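Local structure of 2'-5' RNA Ligase (Thermus thermophilus, 1IUH) at residues 28-33 against 132-137; 35-40 against 167-172. The protein belongs to the LigT-like family of the 2H clan, whose members carry a pair of related sequence motifs, one in each half of the chain. One frame throughout, in Å; residues are numbered along the deposited sequence.

In the fold
Contacts 1 and 2 lie on one antiparallel sheet, with centres about 13 Å apart. Both join the first half of the chain to the second, and their segments alternate along the sequence. Strand 30-32 of contact 1 leads through Val33 into the 3-10 segment and strand of contact 2, where Leu38 turns back: its CD2 lies 3.8 Å from Val33 CG1. Lys31 NZ also approaches Lys167 O, at 3.5 Å. Each contact reaches a family motif as well. Contact 2 holds His39, which opens one His-X-Thr sequence, and contact 1 holds Thr132, which closes the other; the two motifs probably mark the active-site face, as in the 2H family.

Contact 1. Residues 28-33 against 132-137; sequences RGWKPV and TLARRK
Trp30, on the short edge strand 30-32 that pairs antiparallel with strand 130-136, lays one face of its indole over Arg136 CB, which sits 4.0 Å from the centroid of the six-membered ring as a CH-pi contact. Arg135 CA lies at the ring edge, in plane, and Ala134 CB comes to 3.9 Å from Trp30 CE3. CG is anti to the carbonyl carbon (chi1 -78°), and the CE3-CZ3 side of the ring lies against Arg135 and Arg136, while Trp30 NE1 donates to Pro141 O and Trp89 touches the ring as well. The Arg136 chain bends at chi2 and chi3, and its guanidinium plane stands 86° from the indole.

Lys31 and Arg135 are the hydrogen-bonded pair of the two strands, Lys31 N to Arg135 O at 2.7 Å and Arg135 N to Lys31 O at 2.8 Å. On the other face of the pair from Trp30, Lys31 and Lys137 run side by side in the same direction, bringing their NZ atoms to 3.7 Å, a like-charge approach that probably repels. On its far side strand 130-136 carries a classic beta bulge, Leu133 and Ala134 both facing Trp89. Just past the end of strand 30-32, Val33 N donates to Leu133 O at 3.2 Å from above the carbonyl plane, and Val33 CG2 meets Thr132 CG2 at 4.0 Å.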
# COMPACT_ATOMS: atom_id res chain seq x y z
N ARG A 28 -17.98 -15.70 4.56
CA ARG A 28 -17.01 -15.93 5.64
C ARG A 28 -15.60 -16.33 5.14
O ARG A 28 -14.62 -16.28 5.85
CB ARG A 28 -17.59 -16.95 6.70
CG ARG A 28 -17.87 -18.39 6.22
CD ARG A 28 -17.90 -19.36 7.38
NE ARG A 28 -19.27 -19.74 7.77
CZ ARG A 28 -19.98 -19.13 8.72
NH1 ARG A 28 -19.46 -18.11 9.41
NH2 ARG A 28 -21.20 -19.53 8.98
N GLY A 29 -15.49 -16.71 3.90
CA GLY A 29 -14.16 -17.02 3.43
C GLY A 29 -13.33 -15.76 3.21
O GLY A 29 -12.12 -15.86 3.00
N TRP A 30 -13.96 -14.57 3.25
CA TRP A 30 -13.26 -13.30 3.04
C TRP A 30 -12.87 -12.60 4.30
O TRP A 30 -13.70 -12.38 5.19
CB TRP A 30 -14.07 -12.35 2.20
CG TRP A 30 -14.02 -12.69 0.77
CD1 TRP A 30 -15.08 -13.08 -0.01
CD2 TRP A 30 -12.88 -12.61 -0.11
NE1 TRP A 30 -14.67 -13.22 -1.31
CE2 TRP A 30 -13.33 -12.95 -1.40
CE3 TRP A 30 -11.53 -12.27 0.08
CZ2 TRP A 30 -12.48 -12.96 -2.51
CZ3 TRP A 30 -10.68 -12.28 -1.03
CH2 TRP A 30 -11.15 -12.61 -2.30
N LYS A 31 -11.60 -12.26 4.41
CA LYS A 31 -11.17 -11.59 5.62
C LYS A 31 -10.98 -10.12 5.25
O LYS A 31 -10.08 -9.74 4.48
CB LYS A 31 -9.92 -12.27 6.13
CG LYS A 31 -9.11 -11.50 7.12
CD LYS A 31 -9.68 -11.51 8.50
CE LYS A 31 -8.54 -11.15 9.48
NZ LYS A 31 -8.93 -11.17 10.93
N PRO A 32 -11.83 -9.28 5.79
CA PRO A 32 -11.69 -7.87 5.44
C PRO A 32 -10.63 -7.16 6.27
O PRO A 32 -10.46 -7.40 7.49
CB PRO A 32 -13.11 -7.34 5.67
CG PRO A 32 -13.49 -8.00 6.86
CD PRO A 32 -12.94 -9.45 6.71
N VAL A 33 -9.91 -6.28 5.56
CA VAL A 33 -8.87 -5.47 6.12
C VAL A 33 -9.56 -4.42 6.99
O VAL A 33 -10.54 -3.84 6.56
CB VAL A 33 -8.04 -4.75 4.97
CG1 VAL A 33 -7.16 -3.67 5.54
CG2 VAL A 33 -7.19 -5.76 4.20
N THR A 132 -5.67 -3.13 -0.85
CA THR A 132 -6.36 -4.34 -0.43
C THR A 132 -7.61 -4.14 0.42
O THR A 132 -7.58 -3.43 1.39
CB THR A 132 -5.38 -5.23 0.27
OG1 THR A 132 -4.26 -5.32 -0.59
CG2 THR A 132 -5.92 -6.60 0.45
N LEU A 133 -8.67 -4.84 0.03
CA LEU A 133 -10.01 -4.82 0.66
C LEU A 133 -10.29 -6.02 1.53
O LEU A 133 -10.99 -5.92 2.56
CB LEU A 133 -11.07 -4.80 -0.43
CG LEU A 133 -11.01 -3.58 -1.31
CD1 LEU A 133 -11.80 -3.84 -2.52
CD2 LEU A 133 -11.50 -2.39 -0.54
N ALA A 134 -9.77 -7.16 1.09
CA ALA A 134 -9.95 -8.37 1.84
C ALA A 134 -9.06 -9.45 1.30
O ALA A 134 -8.62 -9.40 0.17
CB ALA A 134 -11.45 -8.81 1.78
N ARG A 135 -8.81 -10.46 2.13
CA ARG A 135 -7.96 -11.59 1.72
C ARG A 135 -8.73 -12.92 1.93
O ARG A 135 -9.48 -13.11 2.90
CB ARG A 135 -6.62 -11.57 2.51
CG ARG A 135 -5.76 -10.34 2.27
CD ARG A 135 -4.35 -10.26 3.04
NE ARG A 135 -3.42 -9.32 2.34
CZ ARG A 135 -2.63 -9.64 1.29
NH1 ARG A 135 -2.61 -10.90 0.77
NH2 ARG A 135 -1.88 -8.68 0.69
N ARG A 136 -8.53 -13.82 0.97
CA ARG A 136 -9.19 -15.10 0.96
C ARG A 136 -8.56 -16.16 1.87
O ARG A 136 -7.58 -16.81 1.52
CB ARG A 136 -9.32 -15.54 -0.52
CG ARG A 136 -8.99 -16.95 -0.89
CD ARG A 136 -9.80 -17.93 -0.15
NE ARG A 136 -10.19 -19.08 -0.97
CZ ARG A 136 -9.80 -20.32 -0.75
NH1 ARG A 136 -8.99 -20.60 0.28
NH2 ARG A 136 -10.26 -21.29 -1.55
N LYS A 137 -9.13 -16.28 3.06
CA LYS A 137 -8.69 -17.24 4.05
C LYS A 137 -9.41 -18.57 3.85
O LYS A 137 -8.98 -19.60 4.36
CB LYS A 137 -8.98 -16.71 5.43
CG LYS A 137 -7.83 -15.89 6.11
CD LYS A 137 -8.16 -15.69 7.67
CE LYS A 137 -6.96 -15.31 8.56
NZ LYS A 137 -7.21 -14.07 9.45

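Contact 2. Residues 35-40 against 167-172; sequences PHQLHL and KGPVYT
Gln37 reaches across to Pro169 and Tyr171 from the end of the 3-10 segment that begins at Pro35, whose O accepts from Leu38 N. Its chain is extended beyond CG, and the amide lies over one face of the Tyr171 ring, the two planes only 19° apart. Gln37 NE2 sits 4.0 Å above the ring plane, offset toward the rim, and Gln37 CB is 3.8 Å from Tyr171 CE2. Gln37 NE2 donates almost straight to Pro169 O, 2.9 Å away, in the plane of its own amide but above the plane of the acceptor carbonyl. It also donates to a water that accepts from Tyr171 N. Gln37 OE1 takes a hydrogen from a second water, which is hydrogen-bonded to Tyr171 OH. Both ends of the amide are therefore engaged, which fixes its flip.

Leu38 turns away from strand 169-172 to pack on Leu17 and Gln21 of helix 11-21. His39 follows, its CG in the crowded position between the backbone N and the carbonyl carbon (chi1 76°). His39 ND1 donates to Gln37 O at 2.7 Å, in the ring plane and nearly along the C=O axis, so Gln37 positions the imidazole through its backbone. His39 NE2 has a weak hydrogen bond with Thr41 OG1. Tyr171 turns its edge to the face of His39 in an offset edge-to-face pair, centroids 5.5 Å apart and planes at 89°; His39 CE1 lies 3.7 Å from Tyr171 OH. Phe4 meets both rings. His39-Leu40-Thr41 on strand 39-47 fits one of the two His-X-Thr/Ser motifs that characterise the 2H clan.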
# COMPACT_ATOMS: atom_id res chain seq x y z
N PRO A 35 -10.47 -0.99 8.58
CA PRO A 35 -10.46 0.32 7.94
C PRO A 35 -9.23 1.15 8.26
O PRO A 35 -8.63 1.75 7.35
CB PRO A 35 -11.78 0.93 8.39
CG PRO A 35 -11.95 0.34 9.76
CD PRO A 35 -11.59 -1.10 9.53
N HIS A 36 -8.83 1.20 9.52
CA HIS A 36 -7.67 1.98 9.83
C HIS A 36 -6.36 1.35 9.29
O HIS A 36 -5.29 1.95 9.38
CB HIS A 36 -7.65 2.23 11.34
CG HIS A 36 -8.77 3.12 11.81
ND1 HIS A 36 -9.14 3.22 13.14
CD2 HIS A 36 -9.56 3.98 11.13
CE1 HIS A 36 -10.11 4.11 13.25
NE2 HIS A 36 -10.38 4.59 12.05
N GLN A 37 -6.42 0.14 8.72
CA GLN A 37 -5.21 -0.44 8.11
C GLN A 37 -5.31 -0.32 6.57
O GLN A 37 -4.36 -0.63 5.85
CB GLN A 37 -5.01 -1.92 8.44
CG GLN A 37 -4.89 -2.20 9.93
CD GLN A 37 -4.28 -3.58 10.22
OE1 GLN A 37 -4.65 -4.60 9.62
NE2 GLN A 37 -3.37 -3.61 11.13
N LEU A 38 -6.47 0.13 6.07
CA LEU A 38 -6.61 0.23 4.63
C LEU A 38 -5.47 1.15 4.16
O LEU A 38 -5.18 2.16 4.78
CB LEU A 38 -8.00 0.74 4.27
CG LEU A 38 -9.19 -0.27 4.27
CD1 LEU A 38 -10.46 0.60 4.02
CD2 LEU A 38 -9.13 -1.41 3.19
N HIS A 39 -4.79 0.77 3.08
CA HIS A 39 -3.64 1.57 2.61
C HIS A 39 -3.09 1.12 1.24
O HIS A 39 -3.31 -0.02 0.80
CB HIS A 39 -2.52 1.42 3.63
CG HIS A 39 -1.83 0.10 3.53
ND1 HIS A 39 -2.33 -1.05 4.11
CD2 HIS A 39 -0.71 -0.27 2.85
CE1 HIS A 39 -1.54 -2.07 3.79
NE2 HIS A 39 -0.56 -1.63 3.03
N LEU A 40 -2.32 1.98 0.60
CA LEU A 40 -1.70 1.63 -0.70
C LEU A 40 -0.20 1.57 -0.45
O LEU A 40 0.42 2.58 -0.07
CB LEU A 40 -1.98 2.70 -1.76
CG LEU A 40 -1.49 2.41 -3.18
CD1 LEU A 40 -2.46 3.03 -4.27
CD2 LEU A 40 -0.07 2.99 -3.29
N LYS A 167 -4.62 -11.90 15.97
CA LYS A 167 -5.69 -11.42 15.11
C LYS A 167 -5.22 -11.09 13.71
O LYS A 167 -6.00 -10.99 12.77
CB LYS A 167 -6.32 -10.20 15.78
CG LYS A 167 -6.50 -10.46 17.30
CD LYS A 167 -7.47 -9.46 17.98
CE LYS A 167 -7.43 -9.55 19.52
NZ LYS A 167 -6.12 -9.08 20.13
N GLY A 168 -3.90 -10.95 13.58
CA GLY A 168 -3.31 -10.59 12.31
C GLY A 168 -2.21 -9.55 12.51
O GLY A 168 -1.70 -9.29 13.64
N PRO A 169 -1.83 -8.91 11.41
CA PRO A 169 -0.76 -7.89 11.43
C PRO A 169 -1.07 -6.59 12.21
O PRO A 169 -2.18 -6.05 12.14
CB PRO A 169 -0.48 -7.69 9.94
CG PRO A 169 -1.83 -7.81 9.33
CD PRO A 169 -2.52 -8.94 10.10
N VAL A 170 -0.11 -6.15 13.01
CA VAL A 170 -0.29 -4.91 13.75
C VAL A 170 0.72 -3.92 13.16
O VAL A 170 1.92 -4.19 13.09
CB VAL A 170 -0.02 -5.08 15.26
CG1 VAL A 170 -0.35 -3.78 16.02
CG2 VAL A 170 -0.82 -6.22 15.81
N TYR A 171 0.20 -2.79 12.70
CA TYR A 171 1.02 -1.72 12.10
C TYR A 171 1.48 -0.62 13.11
O TYR A 171 0.72 -0.21 13.97
CB TYR A 171 0.24 -1.02 10.95
CG TYR A 171 -0.02 -1.85 9.67
CD1 TYR A 171 0.64 -3.07 9.46
CD2 TYR A 171 -1.00 -1.47 8.72
CE1 TYR A 171 0.35 -3.91 8.40
CE2 TYR A 171 -1.32 -2.34 7.59
CZ TYR A 171 -0.63 -3.57 7.47
OH TYR A 171 -0.97 -4.54 6.53
N THR A 172 2.73 -0.19 13.01
CA THR A 172 3.22 0.93 13.80
C THR A 172 3.90 1.87 12.82
O THR A 172 4.83 1.47 12.12
CB THR A 172 4.28 0.56 14.83
OG1 THR A 172 3.75 -0.39 15.78
CG2 THR A 172 4.71 1.81 15.55
O HOH W 1 -2.49 -1.89 13.40
O HOH W 2 -4.00 -4.98 6.76